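Long-range contacts in sensor protein (Vibrio cholerae, PDB 3BY9), which probably senses C4-dicarboxylates such as succinate through this sensor domain and relays the signal as a membrane-bound histidine kinase of a two-component system: residues Ser14-Phe19 against Ser241-Pro246; Lys162-Val167 against Ile252-Pro257; Ala25-Tyr30 against Val148-Ser153. One frame throughout, in Å; residues are numbered along the deposited sequence.

Contact 1: Ser14-Phe19 against Ser241-Pro246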
loop_
_atom_site.group_PDB
_atom_site.type_symbol
_atom_site.label_atom_id
_atom_site.label_comp_id
_atom_site.label_asym_id
_atom_site.label_seq_id
_atom_site.Cartn_x
_atom_site.Cartn_y
_atom_site.Cartn_z
ATOM N N SER A 14 -11.730 -16.345 -12.425
ATOM C CA SER A 14 -11.357 -15.538 -13.575
ATOM C C SER A 14 -11.257 -14.060 -13.197
ATOM O O SER A 14 -10.387 -13.327 -13.699
ATOM C CB SER A 14 -12.371 -15.740 -14.692
ATOM O OG SER A 14 -12.208 -17.032 -15.257
ATOM N N GLN A 15 -12.162 -13.603 -12.336
ATOM C CA GLN A 15 -12.095 -12.211 -11.892
ATOM C C GLN A 15 -10.813 -11.974 -11.135
ATOM O O GLN A 15 -10.174 -10.932 -11.324
ATOM C CB GLN A 15 -13.254 -11.866 -10.977
ATOM C CG GLN A 15 -14.602 -11.887 -11.697
ATOM C CD GLN A 15 -15.700 -11.531 -10.717
ATOM O OE1 GLN A 15 -15.931 -10.350 -10.403
ATOM N NE2 GLN A 15 -16.345 -12.538 -10.195
ATOM N N LEU A 16 -10.447 -12.925 -10.265
ATOM C CA LEU A 16 -9.218 -12.755 -9.484
ATOM C C LEU A 16 -7.997 -12.775 -10.420
ATOM O O LEU A 16 -7.007 -12.039 -10.213
ATOM C CB LEU A 16 -9.083 -13.874 -8.400
ATOM C CG LEU A 16 -10.124 -13.784 -7.257
ATOM C CD1 LEU A 16 -10.171 -15.019 -6.352
ATOM C CD2 LEU A 16 -9.765 -12.520 -6.425
ATOM N N ASP A 17 -8.034 -13.626 -11.439
ATOM C CA ASP A 17 -6.903 -13.673 -12.388
ATOM C C ASP A 17 -6.752 -12.304 -13.085
ATOM O O ASP A 17 -5.648 -11.746 -13.157
ATOM C CB ASP A 17 -7.142 -14.721 -13.489
ATOM C CG ASP A 17 -6.942 -16.148 -13.037
ATOM O OD1 ASP A 17 -6.432 -16.400 -11.920
ATOM O OD2 ASP A 17 -7.302 -17.043 -13.864
ATOM N N ARG A 18 -7.869 -11.767 -13.576
ATOM C CA ARG A 18 -7.840 -10.486 -14.291
ATOM C C ARG A 18 -7.425 -9.317 -13.373
ATOM O O ARG A 18 -6.610 -8.461 -13.753
ATOM C CB ARG A 18 -9.212 -10.167 -14.892
ATOM C CG ARG A 18 -9.633 -11.028 -16.078
ATOM C CD ARG A 18 -10.885 -10.446 -16.784
ATOM N NE ARG A 18 -12.101 -10.469 -15.971
ATOM C CZ ARG A 18 -12.920 -11.516 -15.892
ATOM N NH1 ARG A 18 -12.651 -12.614 -16.580
ATOM N NH2 ARG A 18 -14.009 -11.474 -15.134
ATOM N N PHE A 19 -7.966 -9.278 -12.168
ATOM C CA PHE A 19 -7.607 -8.181 -11.278
ATOM C C PHE A 19 -6.182 -8.293 -10.767
ATOM O O PHE A 19 -5.490 -7.284 -10.632
ATOM C CB PHE A 19 -8.615 -8.093 -10.111
ATOM C CG PHE A 19 -8.590 -6.759 -9.403
ATOM C CD1 PHE A 19 -8.695 -5.569 -10.125
ATOM C CD2 PHE A 19 -8.493 -6.697 -8.019
ATOM C CE1 PHE A 19 -8.699 -4.318 -9.448
ATOM C CE2 PHE A 19 -8.496 -5.463 -7.346
ATOM C CZ PHE A 19 -8.598 -4.286 -8.065
ATOM N N SER A 241 -14.225 -15.470 -2.673
ATOM C CA SER A 241 -13.046 -16.204 -3.154
ATOM C C SER A 241 -11.840 -15.333 -2.901
ATOM O O SER A 241 -11.882 -14.119 -3.106
ATOM C CB SER A 241 -13.174 -16.543 -4.633
ATOM O OG SER A 241 -14.283 -17.449 -4.757
ATOM N N SER A 242 -10.724 -15.956 -2.500
ATOM C CA SER A 242 -9.565 -15.138 -2.112
ATOM C C SER A 242 -8.309 -15.630 -2.762
ATOM O O SER A 242 -8.151 -16.835 -3.015
ATOM C CB SER A 242 -9.371 -15.177 -0.581
ATOM O OG SER A 242 -10.552 -14.675 0.063
ATOM N N ARG A 243 -7.434 -14.671 -3.038
ATOM C CA ARG A 243 -6.134 -14.934 -3.707
ATOM C C ARG A 243 -5.028 -14.171 -2.970
ATOM O O ARG A 243 -4.922 -12.944 -3.025
ATOM C CB ARG A 243 -6.197 -14.464 -5.184
ATOM C CG ARG A 243 -4.972 -14.787 -6.066
ATOM C CD ARG A 243 -4.932 -16.244 -6.446
ATOM N NE ARG A 243 -6.096 -16.676 -7.245
ATOM C CZ ARG A 243 -6.317 -16.393 -8.533
ATOM N NH1 ARG A 243 -5.486 -15.632 -9.246
ATOM N NH2 ARG A 243 -7.359 -16.961 -9.145
ATOM N N PRO A 244 -4.137 -14.901 -2.281
ATOM C CA PRO A 244 -3.096 -14.136 -1.599
ATOM C C PRO A 244 -2.055 -13.704 -2.622
ATOM O O PRO A 244 -1.881 -14.374 -3.661
ATOM C CB PRO A 244 -2.527 -15.134 -0.570
ATOM C CG PRO A 244 -2.865 -16.480 -1.122
ATOM C CD PRO A 244 -4.196 -16.307 -1.823
ATOM N N LEU A 245 -1.406 -12.570 -2.346
ATOM C CA LEU A 245 -0.322 -12.030 -3.174
ATOM C C LEU A 245 0.791 -11.783 -2.129
ATOM O O LEU A 245 1.036 -10.661 -1.681
ATOM C CB LEU A 245 -0.746 -10.727 -3.866
ATOM C CG LEU A 245 -1.902 -10.839 -4.881
ATOM C CD1 LEU A 245 -2.217 -9.478 -5.499
ATOM C CD2 LEU A 245 -1.527 -11.842 -5.975
ATOM N N PRO A 246 1.467 -12.860 -1.701
ATOM C CA PRO A 246 2.544 -12.815 -0.699
ATOM C C PRO A 246 3.565 -11.695 -0.808
ATOM O O PRO A 246 3.968 -11.126 0.214
ATOM C CB PRO A 246 3.202 -14.192 -0.841
ATOM C CG PRO A 246 2.045 -15.071 -1.179
ATOM C CD PRO A 246 1.291 -14.229 -2.220
#
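The guanidinium of Arg-243 and the carboxylate of Asp-17 are the flat groups here. Leu-16 CB lies over one face of the guanidinium, offset toward the rim, 3.6 Å from Arg-243 NH2. Asp-17 sits at the edge, close to the guanidinium plane. The salt bridge is end-on, but both nitrogens use one oxygen. Arg-243 NH1 is 2.9 Å from Asp-17 OD1, and Arg-243 NH2 is 3.0 Å from the same OD1. The carboxylate is turned 53° against the guanidinium. NH1 meets OD1 nearly along its C-O bond, while NH2 comes from above the carboxylate plane. Both hydrogen bonds are clearly bent. The contact packs helix 5-27 against strand 238-245 of a four-stranded antiparallel sheet. The two short axes pass 9.1 Å apart at 32°. Arg-243 has CG anti to the backbone N (chi1 -174°), and its chain then bends at chi2 and chi3 before reaching the helix. Asp-17 starts out pointing away from the strand, and its carboxylate end comes back nearer. Leu-16 points toward the strand: its CD1 is 3.8 Å from Ser-241 CB and 4.2 Å from Arg-243 CB. Ser-241 also touches Leu-9 and His-12 of the same helix. Arg-243 NH2 also donates to Gln-13 OE1, one turn before Asp-17 on the helix.

Contact 2: Lys162-Val167 against Ile252-Pro257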
loop_
_atom_site.group_PDB
_atom_site.type_symbol
_atom_site.label_atom_id
_atom_site.label_comp_id
_atom_site.label_asym_id
_atom_site.label_seq_id
_atom_site.Cartn_x
_atom_site.Cartn_y
_atom_site.Cartn_z
ATOM N N LYS A 162 -20.026 -4.629 -11.492
ATOM C CA LYS A 162 -21.081 -4.001 -10.728
ATOM C C LYS A 162 -21.935 -5.044 -9.994
ATOM O O LYS A 162 -22.889 -4.678 -9.284
ATOM C CB LYS A 162 -21.938 -3.127 -11.666
ATOM C CG LYS A 162 -21.185 -1.853 -12.095
ATOM C CD LYS A 162 -21.082 -0.896 -10.911
ATOM C CE LYS A 162 -20.232 0.328 -11.241
ATOM N NZ LYS A 162 -18.876 -0.051 -11.735
ATOM N N SER A 163 -21.568 -6.330 -10.129
ATOM C CA SER A 163 -22.314 -7.393 -9.480
ATOM C C SER A 163 -21.522 -8.088 -8.362
ATOM O O SER A 163 -22.052 -8.981 -7.709
ATOM C CB SER A 163 -22.741 -8.463 -10.551
ATOM O OG SER A 163 -21.606 -8.994 -11.206
ATOM N N SER A 164 -20.300 -7.621 -8.106
ATOM C CA SER A 164 -19.445 -8.221 -7.061
ATOM C C SER A 164 -18.515 -7.103 -6.562
ATOM O O SER A 164 -18.377 -6.057 -7.214
ATOM C CB SER A 164 -18.624 -9.365 -7.638
ATOM O OG SER A 164 -17.780 -8.941 -8.697
ATOM N N TYR A 165 -17.899 -7.340 -5.416
ATOM C CA TYR A 165 -17.047 -6.343 -4.793
ATOM C C TYR A 165 -15.710 -6.926 -4.524
ATOM O O TYR A 165 -15.556 -8.158 -4.489
ATOM C CB TYR A 165 -17.638 -5.928 -3.420
ATOM C CG TYR A 165 -19.059 -5.417 -3.491
ATOM C CD1 TYR A 165 -19.322 -4.035 -3.648
ATOM C CD2 TYR A 165 -20.120 -6.324 -3.554
ATOM C CE1 TYR A 165 -20.639 -3.562 -3.870
ATOM C CE2 TYR A 165 -21.438 -5.858 -3.821
ATOM C CZ TYR A 165 -21.660 -4.478 -3.972
ATOM O OH TYR A 165 -22.930 -4.062 -4.287
ATOM N N PHE A 166 -14.708 -6.056 -4.348
ATOM C CA PHE A 166 -13.428 -6.646 -3.934
ATOM C C PHE A 166 -12.903 -5.912 -2.717
ATOM O O PHE A 166 -13.264 -4.761 -2.435
ATOM C CB PHE A 166 -12.350 -6.562 -5.044
ATOM C CG PHE A 166 -11.517 -5.305 -4.976
ATOM C CD1 PHE A 166 -10.356 -5.269 -4.227
ATOM C CD2 PHE A 166 -11.944 -4.140 -5.621
ATOM C CE1 PHE A 166 -9.613 -4.084 -4.111
ATOM C CE2 PHE A 166 -11.211 -2.952 -5.509
ATOM C CZ PHE A 166 -10.028 -2.935 -4.741
ATOM N N VAL A 167 -12.086 -6.615 -1.930
ATOM C CA VAL A 167 -11.353 -5.913 -0.867
ATOM C C VAL A 167 -9.918 -6.477 -0.956
ATOM O O VAL A 167 -9.737 -7.583 -1.478
ATOM C CB VAL A 167 -11.826 -6.199 0.579
ATOM C CG1 VAL A 167 -13.236 -5.559 0.779
ATOM C CG2 VAL A 167 -11.889 -7.730 0.873
ATOM N N ILE A 252 -6.256 -10.524 -2.066
ATOM C CA ILE A 252 -7.351 -9.934 -2.857
ATOM C C ILE A 252 -8.564 -10.849 -2.685
ATOM O O ILE A 252 -8.438 -12.073 -2.751
ATOM C CB ILE A 252 -6.994 -9.887 -4.347
ATOM C CG1 ILE A 252 -5.628 -9.215 -4.534
ATOM C CG2 ILE A 252 -8.083 -9.164 -5.127
ATOM C CD1 ILE A 252 -5.107 -9.375 -5.931
ATOM N N ARG A 253 -9.747 -10.265 -2.477
ATOM C CA ARG A 253 -10.933 -11.090 -2.288
ATOM C C ARG A 253 -12.077 -10.553 -3.076
ATOM O O ARG A 253 -12.268 -9.329 -3.110
ATOM C CB ARG A 253 -11.312 -11.052 -0.794
ATOM C CG ARG A 253 -10.079 -11.383 0.111
ATOM C CD ARG A 253 -10.518 -11.446 1.581
ATOM N NE ARG A 253 -9.454 -11.680 2.580
ATOM C CZ ARG A 253 -9.234 -12.876 3.126
ATOM N NH1 ARG A 253 -9.944 -13.936 2.726
ATOM N NH2 ARG A 253 -8.428 -12.982 4.170
ATOM N N VAL A 254 -12.820 -11.450 -3.722
ATOM C CA VAL A 254 -13.998 -11.014 -4.483
ATOM C C VAL A 254 -15.214 -11.536 -3.706
ATOM O O VAL A 254 -15.251 -12.697 -3.256
ATOM C CB VAL A 254 -13.950 -11.533 -5.951
ATOM C CG1 VAL A 254 -13.731 -13.040 -6.027
ATOM C CG2 VAL A 254 -15.287 -11.204 -6.670
ATOM N N LEU A 255 -16.193 -10.643 -3.505
ATOM C CA LEU A 255 -17.387 -10.959 -2.707
ATOM C C LEU A 255 -18.637 -10.827 -3.554
ATOM O O LEU A 255 -18.809 -9.808 -4.222
ATOM C CB LEU A 255 -17.555 -9.960 -1.572
ATOM C CG LEU A 255 -16.667 -10.005 -0.341
ATOM C CD1 LEU A 255 -15.249 -9.721 -0.791
ATOM C CD2 LEU A 255 -17.086 -8.930 0.661
ATOM N N SER A 256 -19.464 -11.868 -3.554
ATOM C CA SER A 256 -20.760 -11.868 -4.282
ATOM C C SER A 256 -21.854 -12.154 -3.270
ATOM O O SER A 256 -21.762 -13.090 -2.479
ATOM C CB SER A 256 -20.787 -12.978 -5.362
ATOM O OG SER A 256 -19.951 -12.675 -6.476
ATOM N N PRO A 257 -22.916 -11.328 -3.246
ATOM C CA PRO A 257 -24.006 -11.566 -2.287
ATOM C C PRO A 257 -24.537 -12.984 -2.448
ATOM O O PRO A 257 -24.765 -13.455 -3.570
ATOM C CB PRO A 257 -25.071 -10.536 -2.713
ATOM C CG PRO A 257 -24.233 -9.382 -3.224
ATOM C CD PRO A 257 -23.137 -10.091 -4.036
HETATM O O HOH W 1 -21.277 -11.742 -8.483
#
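An antiparallel beta ladder joins strand 165-169 to strand 250-257. Strand 165-169 is an outermost strand of the four-stranded sheet that packs against helix 5-27. Tyr-165 with Leu-255 and Val-167 with Arg-253 are hydrogen-bonded pairs; Phe-166 with Val-254, between them, is a non-hydrogen-bonded pair. Each hydrogen-bonded pair is closed by two backbone bonds. Tyr-165 N reaches Leu-255 O at 2.9 Å, and Leu-255 N reaches Tyr-165 O at 2.7 Å. Val-167 and Arg-253 exchange the same two bonds. At the middle pair, Phe-166 CA comes 3.0 Å from Arg-253 O, a CA-H...O contact.

Tyr-165, Val-167, Arg-253 and Leu-255 share one face of the sheet. Val-167 CG2 lies between the backbone N and the carbonyl carbon of its residue. From there it touches Arg-253 CB at 3.8 Å and Leu-255 CD1 at 4.2 Å. Arg-253 runs extended from CG to NE and leads away from the strand pair. Its NE bonds to Thr-169 OG1 and its NH2 to Leu-219 O. Tyr-165 turns the edge of its ring to Leu-255 O.

Phe-166 and Val-254 are on the other face. The Phe-166 ring leads away from the partner strand and meets the rings of Phe-19 and Trp-159. Ser-164 OG touches Val-254 CG2, but its hydrogen bonds go to Asn-161 and Gln-15.

At the far end, the side chain of Pro-257 is about 6 Å from the calcium ion bound by Asp-237 and Lys-258. Just before it, a water bridges the two segments: it donates to Ser-163 O at 3.0 Å and is hydrogen-bonded to Ser-256 OG at 2.6 Å.

Contact 3: Ala25-Tyr30 against Val148-Ser153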
loop_
_atom_site.group_PDB
_atom_site.type_symbol
_atom_site.label_atom_id
_atom_site.label_comp_id
_atom_site.label_asym_id
_atom_site.label_seq_id
_atom_site.Cartn_x
_atom_site.Cartn_y
_atom_site.Cartn_z
ATOM N N ALA A 25 0.529 -5.431 -13.181
ATOM C CA ALA A 25 0.935 -4.571 -14.304
ATOM C C ALA A 25 1.058 -3.125 -13.870
ATOM O O ALA A 25 1.924 -2.381 -14.373
ATOM C CB ALA A 25 -0.076 -4.651 -15.499
ATOM N N THR A 26 0.185 -2.723 -12.941
ATOM C CA THR A 26 0.170 -1.327 -12.463
ATOM C C THR A 26 1.376 -1.092 -11.551
ATOM O O THR A 26 2.123 -0.120 -11.737
ATOM C CB THR A 26 -1.128 -1.080 -11.695
ATOM O OG1 THR A 26 -2.208 -1.238 -12.624
ATOM C CG2 THR A 26 -1.194 0.306 -11.115
ATOM N N LEU A 27 1.607 -2.017 -10.618
ATOM C CA LEU A 27 2.760 -1.849 -9.714
ATOM C C LEU A 27 4.110 -1.918 -10.498
ATOM O O LEU A 27 5.088 -1.260 -10.133
ATOM C CB LEU A 27 2.736 -2.957 -8.654
ATOM C CG LEU A 27 1.574 -2.842 -7.659
ATOM C CD1 LEU A 27 1.562 -4.128 -6.792
ATOM C CD2 LEU A 27 1.731 -1.605 -6.796
ATOM N N ASP A 28 4.138 -2.686 -11.585
ATOM C CA ASP A 28 5.382 -2.859 -12.375
ATOM C C ASP A 28 5.873 -1.550 -12.977
ATOM O O ASP A 28 7.048 -1.440 -13.374
ATOM C CB ASP A 28 5.152 -3.891 -13.518
ATOM C CG ASP A 28 6.431 -4.262 -14.248
ATOM O OD1 ASP A 28 7.338 -4.806 -13.591
ATOM O OD2 ASP A 28 6.516 -4.001 -15.478
ATOM N N LYS A 29 4.996 -0.560 -13.081
ATOM C CA LYS A 29 5.411 0.727 -13.637
ATOM C C LYS A 29 6.189 1.550 -12.612
ATOM O O LYS A 29 6.823 2.553 -12.974
ATOM C CB LYS A 29 4.200 1.550 -14.043
ATOM C CG LYS A 29 3.367 0.887 -15.172
ATOM C CD LYS A 29 2.054 1.608 -15.360
ATOM C CE LYS A 29 1.238 0.940 -16.439
ATOM N NZ LYS A 29 -0.127 1.513 -16.498
ATOM N N TYR A 30 6.155 1.129 -11.356
ATOM C CA TYR A 30 6.805 1.915 -10.291
ATOM C C TYR A 30 7.881 1.158 -9.519
ATOM O O TYR A 30 8.809 1.746 -8.949
ATOM C CB TYR A 30 5.727 2.333 -9.261
ATOM C CG TYR A 30 4.667 3.210 -9.855
ATOM C CD1 TYR A 30 4.813 4.566 -9.877
ATOM C CD2 TYR A 30 3.530 2.654 -10.465
ATOM C CE1 TYR A 30 3.873 5.400 -10.499
ATOM C CE2 TYR A 30 2.583 3.469 -11.080
ATOM C CZ TYR A 30 2.759 4.834 -11.100
ATOM O OH TYR A 30 1.826 5.668 -11.730
ATOM N N VAL A 148 9.586 5.827 -3.685
ATOM C CA VAL A 148 8.559 6.287 -4.635
ATOM C C VAL A 148 7.222 5.832 -3.995
ATOM O O VAL A 148 7.094 4.671 -3.628
ATOM C CB VAL A 148 8.736 5.567 -5.980
ATOM C CG1 VAL A 148 7.472 5.764 -6.879
ATOM C CG2 VAL A 148 9.920 6.211 -6.738
ATOM N N LYS A 149 6.253 6.741 -3.887
ATOM C CA LYS A 149 4.927 6.416 -3.349
ATOM C C LYS A 149 3.933 6.536 -4.491
ATOM O O LYS A 149 3.877 7.557 -5.164
ATOM C CB LYS A 149 4.554 7.398 -2.239
ATOM C CG LYS A 149 3.150 7.180 -1.682
ATOM C CD LYS A 149 2.796 8.332 -0.707
ATOM C CE LYS A 149 1.361 8.095 -0.130
ATOM N NZ LYS A 149 1.015 9.278 0.757
HETATM N N MSE A 150 3.159 5.468 -4.661
HETATM C CA MSE A 150 2.153 5.371 -5.733
HETATM C C MSE A 150 0.763 5.508 -5.141
HETATM O O MSE A 150 0.454 4.876 -4.135
HETATM C CB MSE A 150 2.256 3.979 -6.444
HETATM C CG MSE A 150 1.385 3.910 -7.683
HETATM SE SE MSE A 150 1.139 1.989 -8.146
HETATM C CE MSE A 150 -0.097 1.540 -6.685
ATOM N N ASP A 151 -0.077 6.324 -5.784
ATOM C CA ASP A 151 -1.471 6.518 -5.369
ATOM C C ASP A 151 -2.152 5.211 -5.765
ATOM O O ASP A 151 -1.746 4.568 -6.739
ATOM C CB ASP A 151 -2.038 7.693 -6.184
ATOM C CG ASP A 151 -3.484 7.990 -5.879
ATOM O OD1 ASP A 151 -3.765 8.537 -4.783
ATOM O OD2 ASP A 151 -4.338 7.679 -6.747
ATOM N N LEU A 152 -3.207 4.859 -5.043
ATOM C CA LEU A 152 -3.934 3.598 -5.300
ATOM C C LEU A 152 -5.105 3.687 -6.259
ATOM O O LEU A 152 -5.738 2.669 -6.556
ATOM C CB LEU A 152 -4.477 3.074 -4.005
ATOM C CG LEU A 152 -3.389 2.934 -2.951
ATOM C CD1 LEU A 152 -4.007 2.400 -1.689
ATOM C CD2 LEU A 152 -2.302 1.993 -3.442
ATOM N N SER A 153 -5.433 4.876 -6.734
ATOM C CA SER A 153 -6.601 5.008 -7.626
ATOM C C SER A 153 -6.604 4.158 -8.869
ATOM O O SER A 153 -7.634 3.575 -9.204
ATOM C CB SER A 153 -6.790 6.472 -8.054
ATOM O OG SER A 153 -6.986 7.270 -6.902
#
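Met-150, a selenomethionine, sets its CG over one face of the Tyr-30 ring, the two side chains crossing at about a right angle. Its CG is 3.6 Å from the ring centroid and only 11° off the normal, a CH-pi contact over the ring centre. SE is displaced toward one side of the ring and makes an oblique Met-aromatic contact; Met-150 SE to Tyr-30 CD2 is 3.4 Å. The side chain bends at chi3 (73°), which brings Met-150 CE to Leu-27 CD2 at 3.6 Å. Thr-26 CG2 touches Met-150 SE more loosely, at 4.1 Å. Val-148 CG1 is at the edge of the same ring, 4.2 Å from Tyr-30 CD1.

Tyr-30 OH is hydrogen-bonded to Gln-71 O, which anchors the tip of the ring. The backbone bond from Tyr-30 N to Leu-27 O holds the turn that carries it. Thr-26 O lies in the ring plane at its edge. Beyond Met-150 the chain turns into helix 153-157. Asp-151 OD2 caps this start, accepting from Ser-153 N at 3.0 Å and from Ser-153 OG at 2.7 Å.

Lys-149, between the two packing residues, points away from Tyr-30 and belongs to the succinate site. The contact thus sets the C-terminal end of helix 5-27 and the residues after it against the face of strand 141-150 that carries Val-148 and Met-150. Strand 128-138 borders Leu-27, and helix 33-38 borders Val-148.

Helix 5-27 supplies the first segment of two contacts. Its middle, 14-19, opens contact 1; its end and the residues after it, 25-30, open contact 3. Contact 3 closes first, at 148-153 on the five-stranded sheet. Contact 2 then opens at 162-167. Contact 1 closes at 241-246, and contact 2 closes last, at 252-257. Contact 3 therefore lies within the span of contact 1 and in series with contact 2, while contacts 1 and 2 cross. Those two meet where Gln-15 bonds to Ser-164 and strands 238-245 and 250-257 pair. Contacts 1 and 3 tie one long helix to both antiparallel sheets of the sensor domain, and contact 2 pairs two strands within one of them.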